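Local coordinates for protein Poly(A) RNA polymerase GLD2 (Rattus norvegicus, PDB 6LBK) that probably extends the 3'-ends of selected cytoplasmic mRNAs with successive AMP units from ATP and adds single nucleotides to certain microRNAs, using magnesium or manganese, at residues A[180-185]-A[328-333]; A[54-59]-A[204-209]; A[86-91]-A[136-141]. The protein carries 1 engineered substitution. All coordinates share one frame; numbering follows the deposited sequence.

Contact 1: A[180-185]-A[328-333]; sequences NTVGIR and VEEPFD
CB of Arg-185 sits over one face of the Phe-332 ring in a CH-pi interaction, 3.8 Å from its centroid and 17° off the ring normal. It lies somewhat toward the rim, and CE2 of Phe-332 is 3.5 Å from the backbone C of Arg-185. The chain of Arg-185 then runs extended from CG to NE and leads away, and its NH2 reaches the carbonyl of Val-260 instead.

The second touch belongs to Val-182. Its CG2 branch lies opposite the backbone N and meets CB of Phe-332 at 3.9 Å. The same methyl lies alongside the carboxylate of Glu-330, with OE1 of Glu-330 at 3.7 Å from Val-182 CG2.

Within 328-333, OE1 of Glu-330 accepts from N of Phe-332 at 2.7 Å, from above the carboxylate plane. It also accepts from N of Asp-333 at 3.0 Å, nearly in line with the C-O bond. OE2 of Glu-330 is bonded by Tyr-227 and Asn-186. Helices 182-194 and 226-239 thus both grip this acid.

The contact joins the start of helix 182-194, just after the palm strand 172-178, to a segment of the PAP-associated region. In Cid1-like relatives that region carries the nucleotide recognition motif. Four hydrogen bonds hold the buried carboxylate. The two from N of Phe-332 and N of Asp-333 probably help hold the backbone after Pro-331, from which the Phe-332 ring meets Arg-185. Across the segments the contact itself is mainly apolar and CH-pi.

Contact 2: A[54-59]-A[204-209]; sequences QQILEL and VLVIKK
The side chain of Leu-59 lies roughly perpendicular to that of Val-206. CD2 of Leu-59 meets CG2 of Val-206 at 3.8 Å and lies 4.1 Å from CA of Val-206, so the methyl comes down close to the helix backbone. CG of Leu-59 stands opposite its own backbone N (chi1 -178°), which carries the branch out to helix 200-213.

Ile-56, one helical turn earlier, approaches Val-206 at a slant. Its CG2 lies 4.2 Å from CG1 of Val-206, the other branch of that valine. Val-206 therefore turns one methyl to each of two residues of 54-59. Leu-205 adds a looser touch, with its CD1 at 4.3 Å from CG of Leu-59. The aliphatic part of Lys-209 continues the same surface: its CG is 4.4 Å from Leu-59 CD2, while the rest of the chain leads away from 54-59.

This is a nearly perpendicular helix crossing: the axes of 54-59 and 204-209 approach to 9.6 Å, with 83° between their directions. It sets the early helix 51-63 across helix 200-213. The latter belongs to the helical part of the enzyme, as in other Cid1-like polymerases.

Other elements close in around the crossing. Ile-56 also packs on Leu-283 of helix 283-297 and on Pro-202, near the start of helix 200-213. The C-terminal part of the chain reaches the same place, where Ala-376 touches Leu-59 and Leu-367 touches Val-206. Gln-55 bonds to this tail through both ends of its amide, to N of Leu-367 and OD1 of Asp-366.

Contact 3: A[86-91]-A[136-141]; sequences LLFPQS and TLVHKH
Leu-87 lies over one face of the His-141 imidazole. Its CG is 4.2 Å from the ring centroid and 28° off the normal, a CH-pi contact. CD1 of Leu-87 comes closer, 3.5 Å from CG of His-141, at the root of the ring. The two side chains run antiparallel, side by side. The histidine's first torsion puts the ring there: CG lies opposite the backbone N (chi1 -170°), which carries the ring out from the helix and beside Leu-87. Leu-87 CD1 also reaches the helix backbone, 4.0 Å from the carbonyl O of Leu-137.

Phe-88 works differently. Its CB does not aim straight at the helix, but CG sits beside the backbone N (chi1 -49°), and the far end of the ring arrives there. CZ of Phe-88 is 3.8 Å from CD1 of Leu-137. CE2 of Phe-88 is 3.9 Å from CG2 of Val-138. Both residues meet the ring at a slant.

Phe-88 to Ser-91 form a type I beta turn, which leads into strand 91-96. The contact packs this connection after helix 67-85 against helix 128-144, at the edge of the palm. His-141 also touches Glu-83 of helix 67-85, and Val-138 touches Leu-114 of strand 110-116.

In the fold
The contacts are spread through the enzyme and none touches another. Contact 3 lies in the outer palm, about 39 Å from contact 2 between centres, and away from the annotated metal site. Along the chain it is nested inside the loop that contact 2 closes. It also closes before contact 1 opens, with centres about 24 Å apart. Contacts 1 and 2 interleave in sequence, and their centres are about 26 Å apart. Both lie near the probable catalytic metal site, on opposite sides of the chain's centre: the side chain of Val-182 in contact 1 is about 12 Å from that of Asp-111, and the side chain of Lys-209 in contact 2 about 10 Å from that of Asp-109.

Contact 1: A[180-185]-A[328-333]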
loop_
_atom_site.group_PDB
_atom_site.type_symbol
_atom_site.label_atom_id
_atom_site.label_comp_id
_atom_site.label_asym_id
_atom_site.label_seq_id
_atom_site.Cartn_x
_atom_site.Cartn_y
_atom_site.Cartn_z
ATOM N N ASN A 180 -2.565 -9.987 -12.447
ATOM C CA ASN A 180 -2.533 -8.539 -12.249
ATOM C C ASN A 180 -1.085 -8.101 -12.043
ATOM O O ASN A 180 -0.625 -7.833 -10.929
ATOM C CB ASN A 180 -3.412 -8.090 -11.099
ATOM C CG ASN A 180 -3.525 -6.596 -11.062
ATOM O OD1 ASN A 180 -3.749 -5.970 -12.091
ATOM N ND2 ASN A 180 -3.321 -6.008 -9.898
ATOM N N THR A 181 -0.347 -8.053 -13.151
ATOM C CA THR A 181 1.091 -7.851 -13.094
ATOM C C THR A 181 1.482 -6.453 -12.633
ATOM O O THR A 181 2.588 -6.284 -12.104
ATOM C CB THR A 181 1.689 -8.153 -14.465
ATOM O OG1 THR A 181 1.026 -7.359 -15.459
ATOM C CG2 THR A 181 1.486 -9.611 -14.787
ATOM N N VAL A 182 0.606 -5.452 -12.779
ATOM C CA VAL A 182 0.984 -4.111 -12.334
ATOM C C VAL A 182 1.338 -4.101 -10.846
ATOM O O VAL A 182 2.239 -3.366 -10.411
ATOM C CB VAL A 182 -0.131 -3.096 -12.674
ATOM C CG1 VAL A 182 -1.404 -3.400 -11.916
ATOM C CG2 VAL A 182 0.323 -1.682 -12.351
ATOM N N GLY A 183 0.688 -4.961 -10.058
ATOM C CA GLY A 183 1.009 -5.047 -8.643
ATOM C C GLY A 183 2.432 -5.507 -8.376
ATOM O O GLY A 183 3.029 -5.119 -7.370
ATOM N N ILE A 184 3.000 -6.342 -9.267
ATOM C CA ILE A 184 4.428 -6.643 -9.165
ATOM C C ILE A 184 5.252 -5.376 -9.395
ATOM O O ILE A 184 6.103 -5.012 -8.565
ATOM C CB ILE A 184 4.836 -7.777 -10.124
ATOM C CG1 ILE A 184 4.162 -9.116 -9.767
ATOM C CG2 ILE A 184 6.355 -7.929 -10.148
ATOM C CD1 ILE A 184 4.253 -10.144 -10.849
ATOM N N ARG A 185 4.947 -4.627 -10.464
ATOM C CA ARG A 185 5.746 -3.437 -10.771
ATOM C C ARG A 185 5.705 -2.419 -9.632
ATOM O O ARG A 185 6.752 -2.017 -9.094
ATOM C CB ARG A 185 5.275 -2.792 -12.074
ATOM C CG ARG A 185 5.369 -3.740 -13.251
ATOM C CD ARG A 185 5.547 -3.041 -14.571
ATOM N NE ARG A 185 5.791 -4.059 -15.586
ATOM C CZ ARG A 185 6.993 -4.538 -15.886
ATOM N NH1 ARG A 185 8.068 -4.080 -15.261
ATOM N NH2 ARG A 185 7.119 -5.479 -16.799
ATOM N N VAL A 328 -6.624 9.512 -7.253
ATOM C CA VAL A 328 -5.204 9.190 -7.108
ATOM C C VAL A 328 -4.754 8.391 -8.344
ATOM O O VAL A 328 -5.338 7.350 -8.656
ATOM C CB VAL A 328 -4.944 8.408 -5.816
ATOM C CG1 VAL A 328 -3.462 8.236 -5.585
ATOM C CG2 VAL A 328 -5.629 9.076 -4.651
ATOM N N GLU A 329 -3.772 8.909 -9.086
ATOM C CA GLU A 329 -3.330 8.279 -10.327
ATOM C C GLU A 329 -2.424 7.084 -10.023
ATOM O O GLU A 329 -1.397 7.232 -9.355
ATOM C CB GLU A 329 -2.593 9.280 -11.215
ATOM C CG GLU A 329 -2.168 8.725 -12.581
ATOM C CD GLU A 329 -1.185 9.634 -13.349
ATOM O OE1 GLU A 329 -1.404 9.887 -14.563
ATOM O OE2 GLU A 329 -0.185 10.086 -12.751
ATOM N N GLU A 330 -2.806 5.895 -10.484
ATOM C CA GLU A 330 -1.867 4.784 -10.432
ATOM C C GLU A 330 -0.627 5.193 -11.231
ATOM O O GLU A 330 -0.760 5.822 -12.283
ATOM C CB GLU A 330 -2.519 3.510 -10.990
ATOM C CG GLU A 330 -2.158 2.182 -10.311
ATOM C CD GLU A 330 -0.741 1.646 -10.614
ATOM O OE1 GLU A 330 -0.224 1.894 -11.726
ATOM O OE2 GLU A 330 -0.147 0.968 -9.730
ATOM N N PRO A 331 0.588 4.952 -10.719
ATOM C CA PRO A 331 1.788 5.441 -11.429
ATOM C C PRO A 331 2.150 4.664 -12.696
ATOM O O PRO A 331 2.798 5.245 -13.579
ATOM C CB PRO A 331 2.899 5.353 -10.373
ATOM C CG PRO A 331 2.401 4.439 -9.349
ATOM C CD PRO A 331 0.899 4.445 -9.379
ATOM N N PHE A 332 1.745 3.397 -12.845
ATOM C CA PHE A 332 2.097 2.650 -14.050
ATOM C C PHE A 332 0.973 2.647 -15.082
ATOM O O PHE A 332 1.235 2.888 -16.260
ATOM C CB PHE A 332 2.524 1.206 -13.698
ATOM C CG PHE A 332 3.868 1.107 -12.975
ATOM C CD1 PHE A 332 5.063 1.318 -13.656
ATOM C CD2 PHE A 332 3.932 0.793 -11.631
ATOM C CE1 PHE A 332 6.286 1.229 -13.006
ATOM C CE2 PHE A 332 5.155 0.714 -10.976
ATOM C CZ PHE A 332 6.328 0.926 -11.670
ATOM N N ASP A 333 -0.275 2.395 -14.694
ATOM C CA ASP A 333 -1.415 2.620 -15.579
ATOM C C ASP A 333 -2.228 3.832 -15.127
ATOM O O ASP A 333 -2.023 4.392 -14.047
ATOM C CB ASP A 333 -2.307 1.380 -15.642
ATOM C CG ASP A 333 -2.813 0.960 -14.296
ATOM O OD1 ASP A 333 -2.463 1.633 -13.323
ATOM O OD2 ASP A 333 -3.534 -0.054 -14.184
#

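Contact 2: A[54-59]-A[204-209]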
loop_
_atom_site.group_PDB
_atom_site.type_symbol
_atom_site.label_atom_id
_atom_site.label_comp_id
_atom_site.label_asym_id
_atom_site.label_seq_id
_atom_site.Cartn_x
_atom_site.Cartn_y
_atom_site.Cartn_z
ATOM N N GLN A 54 8.931 10.044 19.190
ATOM C CA GLN A 54 9.341 8.815 19.870
ATOM C C GLN A 54 8.236 7.769 19.850
ATOM O O GLN A 54 8.515 6.576 19.698
ATOM C CB GLN A 54 9.764 9.085 21.319
ATOM C CG GLN A 54 11.237 9.382 21.515
ATOM C CD GLN A 54 11.573 9.854 22.940
ATOM O OE1 GLN A 54 10.813 9.621 23.890
ATOM N NE2 GLN A 54 12.713 10.528 23.084
ATOM N N GLN A 55 6.983 8.187 20.073
ATOM C CA GLN A 55 5.868 7.243 20.030
ATOM C C GLN A 55 5.672 6.685 18.629
ATOM O O GLN A 55 5.280 5.526 18.479
ATOM C CB GLN A 55 4.575 7.907 20.508
ATOM C CG GLN A 55 4.484 8.077 21.999
ATOM C CD GLN A 55 3.330 8.945 22.370
ATOM O OE1 GLN A 55 3.033 9.912 21.671
ATOM N NE2 GLN A 55 2.663 8.619 23.472
ATOM N N ILE A 56 5.962 7.488 17.602
ATOM C CA ILE A 56 5.828 7.020 16.225
ATOM C C ILE A 56 6.896 5.975 15.925
ATOM O O ILE A 56 6.622 4.955 15.285
ATOM C CB ILE A 56 5.926 8.195 15.239
ATOM C CG1 ILE A 56 4.721 9.131 15.372
ATOM C CG2 ILE A 56 6.117 7.641 13.793
ATOM C CD1 ILE A 56 4.802 10.362 14.512
ATOM N N LEU A 57 8.128 6.208 16.395
ATOM C CA LEU A 57 9.166 5.191 16.241
ATOM C C LEU A 57 8.885 3.950 17.083
ATOM O O LEU A 57 9.172 2.833 16.641
ATOM C CB LEU A 57 10.539 5.755 16.574
ATOM C CG LEU A 57 11.018 6.592 15.405
ATOM C CD1 LEU A 57 12.212 7.384 15.830
ATOM C CD2 LEU A 57 11.363 5.702 14.285
ATOM N N GLU A 58 8.365 4.121 18.306
ATOM C CA GLU A 58 8.000 2.975 19.142
ATOM C C GLU A 58 6.949 2.106 18.456
ATOM O O GLU A 58 7.076 0.873 18.402
ATOM C CB GLU A 58 7.502 3.458 20.509
ATOM C CG GLU A 58 8.507 3.340 21.635
ATOM C CD GLU A 58 8.092 4.102 22.901
ATOM O OE1 GLU A 58 7.004 3.817 23.452
ATOM O OE2 GLU A 58 8.872 4.967 23.368
ATOM N N LEU A 59 5.906 2.738 17.914
ATOM C CA LEU A 59 4.882 1.999 17.185
ATOM C C LEU A 59 5.462 1.372 15.918
ATOM O O LEU A 59 5.131 0.229 15.566
ATOM C CB LEU A 59 3.718 2.932 16.838
ATOM C CG LEU A 59 2.532 2.314 16.107
ATOM C CD1 LEU A 59 1.702 1.513 17.078
ATOM C CD2 LEU A 59 1.699 3.382 15.458
ATOM N N VAL A 204 4.433 6.193 7.087
ATOM C CA VAL A 204 3.418 5.412 6.402
ATOM C C VAL A 204 2.759 4.435 7.367
ATOM O O VAL A 204 1.538 4.239 7.333
ATOM C CB VAL A 204 4.033 4.712 5.179
ATOM C CG1 VAL A 204 3.211 3.496 4.780
ATOM C CG2 VAL A 204 4.180 5.711 3.992
ATOM N N LEU A 205 3.541 3.831 8.262
ATOM C CA LEU A 205 2.975 2.817 9.146
ATOM C C LEU A 205 2.012 3.445 10.153
ATOM O O LEU A 205 0.900 2.937 10.367
ATOM C CB LEU A 205 4.096 2.042 9.850
ATOM C CG LEU A 205 3.876 0.837 10.784
ATOM C CD1 LEU A 205 2.991 1.085 12.015
ATOM C CD2 LEU A 205 3.351 -0.323 9.958
ATOM N N VAL A 206 2.434 4.530 10.816
ATOM C CA VAL A 206 1.534 5.157 11.784
ATOM C C VAL A 206 0.276 5.649 11.087
ATOM O O VAL A 206 -0.825 5.583 11.639
ATOM C CB VAL A 206 2.239 6.304 12.536
ATOM C CG1 VAL A 206 2.550 7.492 11.583
ATOM C CG2 VAL A 206 1.379 6.756 13.691
ATOM N N ILE A 207 0.413 6.097 9.842
ATOM C CA ILE A 207 -0.726 6.595 9.088
ATOM C C ILE A 207 -1.669 5.458 8.679
ATOM O O ILE A 207 -2.897 5.608 8.739
ATOM C CB ILE A 207 -0.188 7.397 7.898
ATOM C CG1 ILE A 207 0.382 8.735 8.431
ATOM C CG2 ILE A 207 -1.247 7.593 6.876
ATOM C CD1 ILE A 207 1.002 9.642 7.370
ATOM N N LYS A 208 -1.126 4.298 8.291
ATOM C CA LYS A 208 -1.966 3.123 8.038
ATOM C C LYS A 208 -2.727 2.715 9.297
ATOM O O LYS A 208 -3.939 2.477 9.252
ATOM C CB LYS A 208 -1.109 1.951 7.552
ATOM C CG LYS A 208 -0.908 1.822 6.058
ATOM C CD LYS A 208 -0.053 0.604 5.816
ATOM C CE LYS A 208 0.134 0.298 4.357
ATOM N NZ LYS A 208 0.365 -1.164 4.147
ATOM N N LYS A 209 -2.028 2.608 10.434
ATOM C CA LYS A 209 -2.721 2.252 11.672
ATOM C C LYS A 209 -3.781 3.290 12.008
ATOM O O LYS A 209 -4.888 2.948 12.433
ATOM C CB LYS A 209 -1.738 2.097 12.841
ATOM C CG LYS A 209 -0.733 0.932 12.708
ATOM C CD LYS A 209 -1.462 -0.410 12.587
ATOM C CE LYS A 209 -0.512 -1.590 12.475
ATOM N NZ LYS A 209 -1.240 -2.864 12.167
#

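Contact 3: A[86-91]-A[136-141]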
loop_
_atom_site.group_PDB
_atom_site.type_symbol
_atom_site.label_atom_id
_atom_site.label_comp_id
_atom_site.label_asym_id
_atom_site.label_seq_id
_atom_site.Cartn_x
_atom_site.Cartn_y
_atom_site.Cartn_z
ATOM N N LEU A 86 1.297 -27.907 -10.562
ATOM C CA LEU A 86 0.632 -29.110 -11.038
ATOM C C LEU A 86 -0.477 -28.763 -12.015
ATOM O O LEU A 86 -0.724 -29.513 -12.965
ATOM C CB LEU A 86 0.082 -29.912 -9.869
ATOM C CG LEU A 86 1.141 -30.374 -8.870
ATOM C CD1 LEU A 86 0.478 -31.258 -7.826
ATOM C CD2 LEU A 86 2.298 -31.083 -9.553
ATOM N N LEU A 87 -1.150 -27.632 -11.799
ATOM C CA LEU A 87 -2.229 -27.179 -12.668
ATOM C C LEU A 87 -1.721 -26.352 -13.840
ATOM O O LEU A 87 -2.127 -26.573 -14.982
ATOM C CB LEU A 87 -3.249 -26.366 -11.868
ATOM C CG LEU A 87 -4.000 -27.155 -10.800
ATOM C CD1 LEU A 87 -4.906 -26.219 -10.050
ATOM C CD2 LEU A 87 -4.792 -28.297 -11.441
ATOM N N PHE A 88 -0.859 -25.380 -13.578
ATOM C CA PHE A 88 -0.342 -24.506 -14.627
ATOM C C PHE A 88 1.175 -24.533 -14.533
ATOM O O PHE A 88 1.782 -23.716 -13.825
ATOM C CB PHE A 88 -0.928 -23.110 -14.501
ATOM C CG PHE A 88 -2.409 -23.123 -14.359
ATOM C CD1 PHE A 88 -3.215 -23.293 -15.463
ATOM C CD2 PHE A 88 -2.999 -22.990 -13.121
ATOM C CE1 PHE A 88 -4.591 -23.322 -15.339
ATOM C CE2 PHE A 88 -4.374 -23.015 -12.987
ATOM C CZ PHE A 88 -5.173 -23.184 -14.101
ATOM N N PRO A 89 1.816 -25.493 -15.205
ATOM C CA PRO A 89 3.274 -25.622 -15.098
ATOM C C PRO A 89 4.013 -24.419 -15.620
ATOM O O PRO A 89 5.168 -24.205 -15.235
ATOM C CB PRO A 89 3.591 -26.858 -15.953
ATOM C CG PRO A 89 2.330 -27.603 -16.044
ATOM C CD PRO A 89 1.192 -26.620 -15.899
ATOM N N GLN A 90 3.373 -23.593 -16.444
ATOM C CA GLN A 90 4.027 -22.412 -16.969
ATOM C C GLN A 90 3.781 -21.194 -16.096
ATOM O O GLN A 90 3.945 -20.064 -16.570
ATOM C CB GLN A 90 3.551 -22.129 -18.403
ATOM C CG GLN A 90 4.237 -22.927 -19.563
ATOM C CD GLN A 90 3.555 -24.260 -19.961
ATOM O OE1 GLN A 90 2.535 -24.662 -19.394
ATOM N NE2 GLN A 90 4.099 -24.912 -20.992
ATOM N N SER A 91 3.443 -21.393 -14.820
ATOM C CA SER A 91 3.012 -20.300 -13.958
ATOM C C SER A 91 4.045 -20.025 -12.878
ATOM O O SER A 91 4.759 -20.934 -12.437
ATOM C CB SER A 91 1.663 -20.606 -13.297
ATOM O OG SER A 91 1.774 -21.644 -12.353
ATOM N N THR A 136 -10.704 -19.594 -10.607
ATOM C CA THR A 136 -11.644 -20.572 -10.085
ATOM C C THR A 136 -11.011 -21.968 -10.049
ATOM O O THR A 136 -11.265 -22.732 -9.107
ATOM C CB THR A 136 -12.964 -20.523 -10.866
ATOM O OG1 THR A 136 -13.872 -21.506 -10.353
ATOM C CG2 THR A 136 -12.769 -20.748 -12.342
ATOM N N LEU A 137 -10.166 -22.318 -11.040
ATOM C CA LEU A 137 -9.446 -23.599 -10.982
ATOM C C LEU A 137 -8.509 -23.665 -9.778
ATOM O O LEU A 137 -8.465 -24.673 -9.058
ATOM C CB LEU A 137 -8.660 -23.846 -12.275
ATOM C CG LEU A 137 -9.324 -24.816 -13.264
ATOM C CD1 LEU A 137 -8.584 -24.850 -14.592
ATOM C CD2 LEU A 137 -9.418 -26.215 -12.670
ATOM N N VAL A 138 -7.723 -22.610 -9.562
ATOM C CA VAL A 138 -6.856 -22.567 -8.396
ATOM C C VAL A 138 -7.684 -22.722 -7.133
ATOM O O VAL A 138 -7.276 -23.402 -6.183
ATOM C CB VAL A 138 -6.049 -21.260 -8.376
ATOM C CG1 VAL A 138 -5.289 -21.147 -7.070
ATOM C CG2 VAL A 138 -5.110 -21.178 -9.575
ATOM N N HIS A 139 -8.867 -22.100 -7.107
ATOM C CA HIS A 139 -9.682 -22.132 -5.903
ATOM C C HIS A 139 -10.181 -23.540 -5.623
ATOM O O HIS A 139 -10.075 -24.037 -4.495
ATOM C CB HIS A 139 -10.844 -21.148 -6.044
ATOM C CG HIS A 139 -11.811 -21.190 -4.902
ATOM N ND1 HIS A 139 -13.142 -21.513 -5.067
ATOM C CD2 HIS A 139 -11.636 -20.986 -3.575
ATOM C CE1 HIS A 139 -13.749 -21.485 -3.893
ATOM N NE2 HIS A 139 -12.856 -21.172 -2.972
ATOM N N LYS A 140 -10.734 -24.195 -6.644
ATOM C CA LYS A 140 -11.156 -25.586 -6.501
ATOM C C LYS A 140 -9.988 -26.475 -6.073
ATOM O O LYS A 140 -10.182 -27.443 -5.329
ATOM C CB LYS A 140 -11.785 -26.070 -7.807
ATOM C CG LYS A 140 -12.818 -27.185 -7.638
ATOM C CD LYS A 140 -14.070 -26.642 -6.939
ATOM C CE LYS A 140 -14.630 -25.412 -7.660
ATOM N NZ LYS A 140 -16.048 -25.118 -7.285
ATOM N N HIS A 141 -8.774 -26.166 -6.537
ATOM C CA HIS A 141 -7.590 -26.892 -6.089
ATOM C C HIS A 141 -7.376 -26.701 -4.588
ATOM O O HIS A 141 -7.139 -27.663 -3.851
ATOM C CB HIS A 141 -6.373 -26.399 -6.886
ATOM C CG HIS A 141 -5.126 -27.218 -6.714
ATOM N ND1 HIS A 141 -4.933 -28.436 -7.335
ATOM C CD2 HIS A 141 -3.989 -26.969 -6.016
ATOM C CE1 HIS A 141 -3.743 -28.910 -7.007
ATOM N NE2 HIS A 141 -3.149 -28.040 -6.209
#